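Local coordinates for clp gene regulator (ClgR) (Corynebacterium glutamicum, PDB 3F52), which probably binds DNA regulatory regions through a helix-turn-helix domain and acts as a transcriptional activator of clp protease genes, at residues Arg26-Ala31 with Ile89-Ser94; Ala32-Arg37 with Glu60-Arg65. All coordinates share one frame; numbering follows the deposited sequence.

Contact 1: residues Arg26-Ala31 with Ile89-Ser94; sequences REALGA and IEAAGS
In this all-helical, XRE-type helix-turn-helix domain, helix 25-40 and helix 84-92, the first and last helices of the fold, meet through alanines. Ala28 and Ala91 point at each other, and their CA atoms lie only 4.7 Å apart. With nothing larger than a methyl on either, the two backbones themselves come close to touching. Ala91 CB sits against the peptide joining Ala28 to Leu29, 3.7 Å from Ala28 O and about equally far from Ala28 C and Leu29 N. Ala28 CB replies from the other direction, 3.3 Å from Ala91 O, a carbonyl whose hydrogen bond comes from Ser94 N. No hydrogen bond crosses between the two segments; the contact is close van der Waals packing.

The side chain of Leu29 starts out away from helix 84-92 and touches Ala91 through CD1 alone, 4.0 Å from Ala91 CB. Its chi1 of -148° is well short of the staggered anti position, and the CD1 methyl widens the apolar patch on one side of the alanine pair.

Ser94 extends the contact along helix 25-40. Its CB, at the root of the side chain, lies 3.8 Å from Ala28 CB and nearly as near Ala28 CA. From there OG turns beside its own backbone N, anti to the carbonyl carbon (chi1 -71°), which carries it past Ala28 toward the next turn. Beyond the contact, Ala92 points away from helix 25-40 and packs on Ile89 of the second subunit, so helix 84-92 serves both the core and the dimer interface. At the far tip of the serine, Ser94 OG stops 4.2 Å from Ala31 CB.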
loop_
_atom_site.group_PDB
_atom_site.type_symbol
_atom_site.label_atom_id
_atom_site.label_comp_id
_atom_site.label_asym_id
_atom_site.label_seq_id
_atom_site.Cartn_x
_atom_site.Cartn_y
_atom_site.Cartn_z
ATOM N N ARG B 26 -1.327 3.296 5.346
ATOM C CA ARG B 26 -1.003 2.329 6.385
ATOM C C ARG B 26 -2.181 2.087 7.323
ATOM O O ARG B 26 -2.322 0.984 7.818
ATOM C CB ARG B 26 0.277 2.699 7.161
ATOM C CG ARG B 26 0.256 4.082 7.816
ATOM C CD ARG B 26 1.397 4.130 8.860
ATOM N NE ARG B 26 1.514 5.418 9.540
ATOM C CZ ARG B 26 2.160 6.479 9.059
ATOM N NH1 ARG B 26 2.185 7.595 9.773
ATOM N NH2 ARG B 26 2.713 6.446 7.829
ATOM N N GLU B 27 -2.984 3.128 7.579
ATOM C CA GLU B 27 -4.232 3.022 8.338
ATOM C C GLU B 27 -5.266 2.157 7.622
ATOM O O GLU B 27 -5.884 1.284 8.230
ATOM C CB GLU B 27 -4.803 4.405 8.586
ATOM C CG GLU B 27 -3.921 5.209 9.569
ATOM C CD GLU B 27 -4.325 6.644 9.723
ATOM O OE1 GLU B 27 -4.969 7.186 8.801
ATOM O OE2 GLU B 27 -3.975 7.243 10.767
ATOM N N ALA B 28 -5.440 2.401 6.327
ATOM C CA ALA B 28 -6.417 1.631 5.545
ATOM C C ALA B 28 -5.953 0.154 5.443
ATOM O O ALA B 28 -6.740 -0.769 5.640
ATOM C CB ALA B 28 -6.580 2.273 4.139
ATOM N N LEU B 29 -4.687 -0.060 5.147
ATOM C CA LEU B 29 -4.125 -1.408 5.089
ATOM C C LEU B 29 -4.214 -2.115 6.435
ATOM O O LEU B 29 -4.539 -3.315 6.503
ATOM C CB LEU B 29 -2.663 -1.319 4.671
ATOM C CG LEU B 29 -1.903 -2.352 3.862
ATOM C CD1 LEU B 29 -2.671 -2.680 2.585
ATOM C CD2 LEU B 29 -0.464 -1.816 3.499
ATOM N N GLY B 30 -3.911 -1.383 7.514
ATOM C CA GLY B 30 -4.037 -1.991 8.860
ATOM C C GLY B 30 -5.462 -2.418 9.178
ATOM O O GLY B 30 -5.700 -3.485 9.741
ATOM N N ALA B 31 -6.423 -1.580 8.824
ATOM C CA ALA B 31 -7.836 -1.878 9.056
ATOM C C ALA B 31 -8.265 -3.111 8.239
ATOM O O ALA B 31 -9.018 -3.956 8.740
ATOM C CB ALA B 31 -8.696 -0.680 8.726
ATOM N N ILE B 89 -7.261 -4.267 -2.071
ATOM C CA ILE B 89 -8.534 -3.775 -2.528
ATOM C C ILE B 89 -9.471 -3.487 -1.327
ATOM O O ILE B 89 -10.200 -2.498 -1.330
ATOM C CB ILE B 89 -9.162 -4.688 -3.625
ATOM C CG1 ILE B 89 -10.205 -3.913 -4.438
ATOM C CG2 ILE B 89 -9.732 -5.940 -3.029
ATOM C CD1 ILE B 89 -9.550 -2.933 -5.405
ATOM N N GLU B 90 -9.432 -4.319 -0.284
ATOM C CA GLU B 90 -10.203 -4.014 0.926
ATOM C C GLU B 90 -9.760 -2.668 1.549
ATOM O O GLU B 90 -10.604 -1.848 1.960
ATOM C CB GLU B 90 -10.074 -5.141 1.967
ATOM C CG GLU B 90 -11.004 -5.002 3.189
ATOM C CD GLU B 90 -12.488 -4.916 2.801
ATOM O OE1 GLU B 90 -12.948 -5.698 1.920
ATOM O OE2 GLU B 90 -13.218 -4.091 3.402
ATOM N N ALA B 91 -8.449 -2.450 1.594
ATOM C CA ALA B 91 -7.877 -1.211 2.114
ATOM C C ALA B 91 -8.398 0.012 1.352
ATOM O O ALA B 91 -8.673 1.067 1.939
ATOM C CB ALA B 91 -6.375 -1.286 2.032
ATOM N N ALA B 92 -8.626 -0.119 0.040
ATOM C CA ALA B 92 -9.219 0.971 -0.737
ATOM C C ALA B 92 -10.574 1.383 -0.169
ATOM O O ALA B 92 -10.921 2.563 -0.208
ATOM C CB ALA B 92 -9.330 0.601 -2.270
ATOM N N GLY B 93 -11.303 0.420 0.407
ATOM C CA GLY B 93 -12.607 0.699 1.004
ATOM C C GLY B 93 -12.517 1.568 2.247
ATOM O O GLY B 93 -13.519 2.098 2.682
ATOM N N SER B 94 -11.307 1.723 2.797
ATOM C CA SER B 94 -11.091 2.582 3.982
ATOM C C SER B 94 -10.350 3.895 3.705
ATOM O O SER B 94 -9.808 4.513 4.653
ATOM C CB SER B 94 -10.288 1.820 5.018
ATOM O OG SER B 94 -11.092 0.816 5.589
#

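Contact 2: residues Ala32-Arg37 with Glu60-Arg65; sequences ALRSFR and ELERGR
Glu62, in the last turn of helix 55-62, is gripped side-on by Arg37 of helix 25-40. Arg37 NE reaches Glu62 OE2 at 2.6 Å, almost straight at 175°, while Arg37 NH2 meets Glu62 OE1 at 2.9 Å. Both oxygens offer their syn lone pairs, and the guanidinium and carboxylate are nearly coplanar, 10° apart. The paired charges would be expected to keep the buried glutamate ionised. A water donates to Glu62 OE2, at 2.9 Å, and more weakly to Leu33 O.

Arg34 passes obliquely across the same carboxylate, its CG 3.9 Å from Glu62 OE1, and its guanidinium stands steeply to the carboxylate plane. Leu33 CD1 touches Leu61 CD2 at 3.8 Å on the apolar side. Arg37, with CG anti to its backbone N and the chain bent at chi3, is held further by a hydrogen bond from NH1 to Val42 O. Two residues after Glu62, Gly64 with positive phi (76°) closes helix 55-62 in a Schellman motif.

Leu44 of helix 44-51 packs on Glu62, joining the two helices of the probable helix-turn-helix unit, and also on Arg37 of helix 25-40; Leu33 reaches Cys77 and Leu80 of helix 70-80 and Val87 of helix 84-92.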
loop_
_atom_site.group_PDB
_atom_site.type_symbol
_atom_site.label_atom_id
_atom_site.label_comp_id
_atom_site.label_asym_id
_atom_site.label_seq_id
_atom_site.Cartn_x
_atom_site.Cartn_y
_atom_site.Cartn_z
ATOM N N ALA B 32 -7.761 -3.220 7.004
ATOM C CA ALA B 32 -8.041 -4.378 6.134
ATOM C C ALA B 32 -7.483 -5.659 6.781
ATOM O O ALA B 32 -8.192 -6.652 6.927
ATOM C CB ALA B 32 -7.440 -4.159 4.767
ATOM N N LEU B 33 -6.215 -5.607 7.186
ATOM C CA LEU B 33 -5.563 -6.750 7.846
ATOM C C LEU B 33 -6.336 -7.191 9.067
ATOM O O LEU B 33 -6.560 -8.389 9.261
ATOM C CB LEU B 33 -4.125 -6.407 8.223
ATOM C CG LEU B 33 -3.128 -6.352 7.042
ATOM C CD1 LEU B 33 -1.847 -5.644 7.465
ATOM C CD2 LEU B 33 -2.820 -7.768 6.471
ATOM N N ARG B 34 -6.764 -6.233 9.883
ATOM C CA ARG B 34 -7.558 -6.552 11.074
ATOM C C ARG B 34 -8.860 -7.280 10.702
ATOM O O ARG B 34 -9.238 -8.279 11.329
ATOM C CB ARG B 34 -7.877 -5.291 11.881
ATOM C CG ARG B 34 -8.629 -5.618 13.193
ATOM C CD ARG B 34 -9.166 -4.371 13.921
ATOM N NE ARG B 34 -8.182 -3.285 14.033
ATOM C CZ ARG B 34 -8.263 -2.116 13.377
ATOM N NH1 ARG B 34 -7.315 -1.204 13.551
ATOM N NH2 ARG B 34 -9.310 -1.847 12.567
ATOM N N SER B 35 -9.533 -6.795 9.659
ATOM C CA SER B 35 -10.773 -7.436 9.245
ATOM C C SER B 35 -10.532 -8.857 8.670
ATOM O O SER B 35 -11.319 -9.763 8.957
ATOM C CB SER B 35 -11.614 -6.533 8.324
ATOM O OG SER B 35 -11.196 -6.640 6.994
ATOM N N PHE B 36 -9.438 -9.074 7.932
ATOM C CA PHE B 36 -9.100 -10.417 7.435
ATOM C C PHE B 36 -8.775 -11.353 8.603
ATOM O O PHE B 36 -9.118 -12.540 8.578
ATOM C CB PHE B 36 -7.913 -10.394 6.468
ATOM C CG PHE B 36 -8.287 -10.106 5.030
ATOM C CD1 PHE B 36 -8.558 -8.797 4.609
ATOM C CD2 PHE B 36 -8.362 -11.134 4.096
ATOM C CE1 PHE B 36 -8.892 -8.514 3.267
ATOM C CE2 PHE B 36 -8.689 -10.872 2.739
ATOM C CZ PHE B 36 -8.962 -9.556 2.334
ATOM N N ARG B 37 -8.103 -10.822 9.619
ATOM C CA ARG B 37 -7.790 -11.613 10.822
ATOM C C ARG B 37 -9.054 -11.966 11.598
ATOM O O ARG B 37 -9.223 -13.109 12.054
ATOM C CB ARG B 37 -6.790 -10.868 11.725
ATOM C CG ARG B 37 -6.438 -11.639 12.994
ATOM C CD ARG B 37 -5.319 -10.981 13.797
ATOM N NE ARG B 37 -5.671 -9.666 14.331
ATOM C CZ ARG B 37 -6.474 -9.454 15.373
ATOM N NH1 ARG B 37 -7.064 -10.465 16.014
ATOM N NH2 ARG B 37 -6.698 -8.214 15.780
ATOM N N GLU B 60 0.312 -2.410 16.209
ATOM C CA GLU B 60 0.677 -1.117 15.587
ATOM C C GLU B 60 0.474 -1.111 14.062
ATOM O O GLU B 60 -0.004 -0.123 13.502
ATOM C CB GLU B 60 2.103 -0.700 15.969
ATOM C CG GLU B 60 2.155 -0.215 17.416
ATOM C CD GLU B 60 3.551 -0.144 17.955
ATOM O OE1 GLU B 60 4.502 -0.408 17.167
ATOM O OE2 GLU B 60 3.690 0.156 19.170
ATOM N N LEU B 61 0.788 -2.227 13.398
ATOM C CA LEU B 61 0.483 -2.350 11.959
ATOM C C LEU B 61 -1.032 -2.213 11.708
ATOM O O LEU B 61 -1.471 -1.438 10.828
ATOM C CB LEU B 61 1.003 -3.690 11.414
ATOM C CG LEU B 61 0.661 -4.026 9.952
ATOM C CD1 LEU B 61 1.104 -2.885 9.004
ATOM C CD2 LEU B 61 1.302 -5.371 9.530
ATOM N N GLU B 62 -1.820 -2.971 12.482
ATOM C CA GLU B 62 -3.286 -2.941 12.357
ATOM C C GLU B 62 -3.876 -1.564 12.653
ATOM O O GLU B 62 -4.874 -1.171 12.036
ATOM C CB GLU B 62 -3.945 -3.980 13.256
ATOM C CG GLU B 62 -3.716 -5.408 12.795
ATOM C CD GLU B 62 -4.498 -6.450 13.617
ATOM O OE1 GLU B 62 -5.086 -6.103 14.661
ATOM O OE2 GLU B 62 -4.529 -7.625 13.197
ATOM N N ARG B 63 -3.220 -0.816 13.546
ATOM C CA ARG B 63 -3.682 0.523 13.902
ATOM C C ARG B 63 -3.145 1.655 13.005
ATOM O O ARG B 63 -3.402 2.823 13.279
ATOM C CB ARG B 63 -3.386 0.810 15.385
ATOM C CG ARG B 63 -4.385 0.091 16.299
ATOM C CD ARG B 63 -4.215 0.473 17.758
ATOM N NE ARG B 63 -2.986 -0.076 18.322
ATOM C CZ ARG B 63 -1.862 0.608 18.506
ATOM N NH1 ARG B 63 -0.812 -0.017 19.044
ATOM N NH2 ARG B 63 -1.785 1.901 18.182
ATOM N N GLY B 64 -2.404 1.308 11.953
ATOM C CA GLY B 64 -1.909 2.316 11.002
ATOM C C GLY B 64 -0.757 3.089 11.571
ATOM O O GLY B 64 -0.558 4.266 11.256
ATOM N N ARG B 65 0.024 2.427 12.429
ATOM C CA ARG B 65 1.176 3.089 13.058
ATOM C C ARG B 65 2.521 2.470 12.685
ATOM O O ARG B 65 3.554 2.779 13.312
ATOM C CB ARG B 65 0.988 3.121 14.574
ATOM C CG ARG B 65 -0.350 3.788 15.005
ATOM C CD ARG B 65 -0.327 5.302 14.633
ATOM N NE ARG B 65 -1.567 5.989 14.992
ATOM C CZ ARG B 65 -2.494 6.387 14.118
ATOM N NH1 ARG B 65 -3.598 7.003 14.565
ATOM N NH2 ARG B 65 -2.317 6.174 12.825
HETATM O O HOH W 1 -3.947 -8.858 10.683
#

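Contacts 1 and 2 use successive parts of helix 25-40, with centres about 8 Å apart. Contact 2 closes the shorter stretch of chain, wholly inside the one spanned by contact 1: helix 25-40 first takes up helix 55-62, which is probably the DNA-reading helix, and later helix 84-92, which carries part of the dimer interface. The contacts also touch directly, through a 2.9 Å salt bridge from Arg65 NH2 to Glu27 OE2 and through Phe36 packing on Glu90. Arg26 also forms a salt bridge with Glu71 of the second subunit. One helix thus links the helix-turn-helix unit to the dimer-forming end of this compact domain.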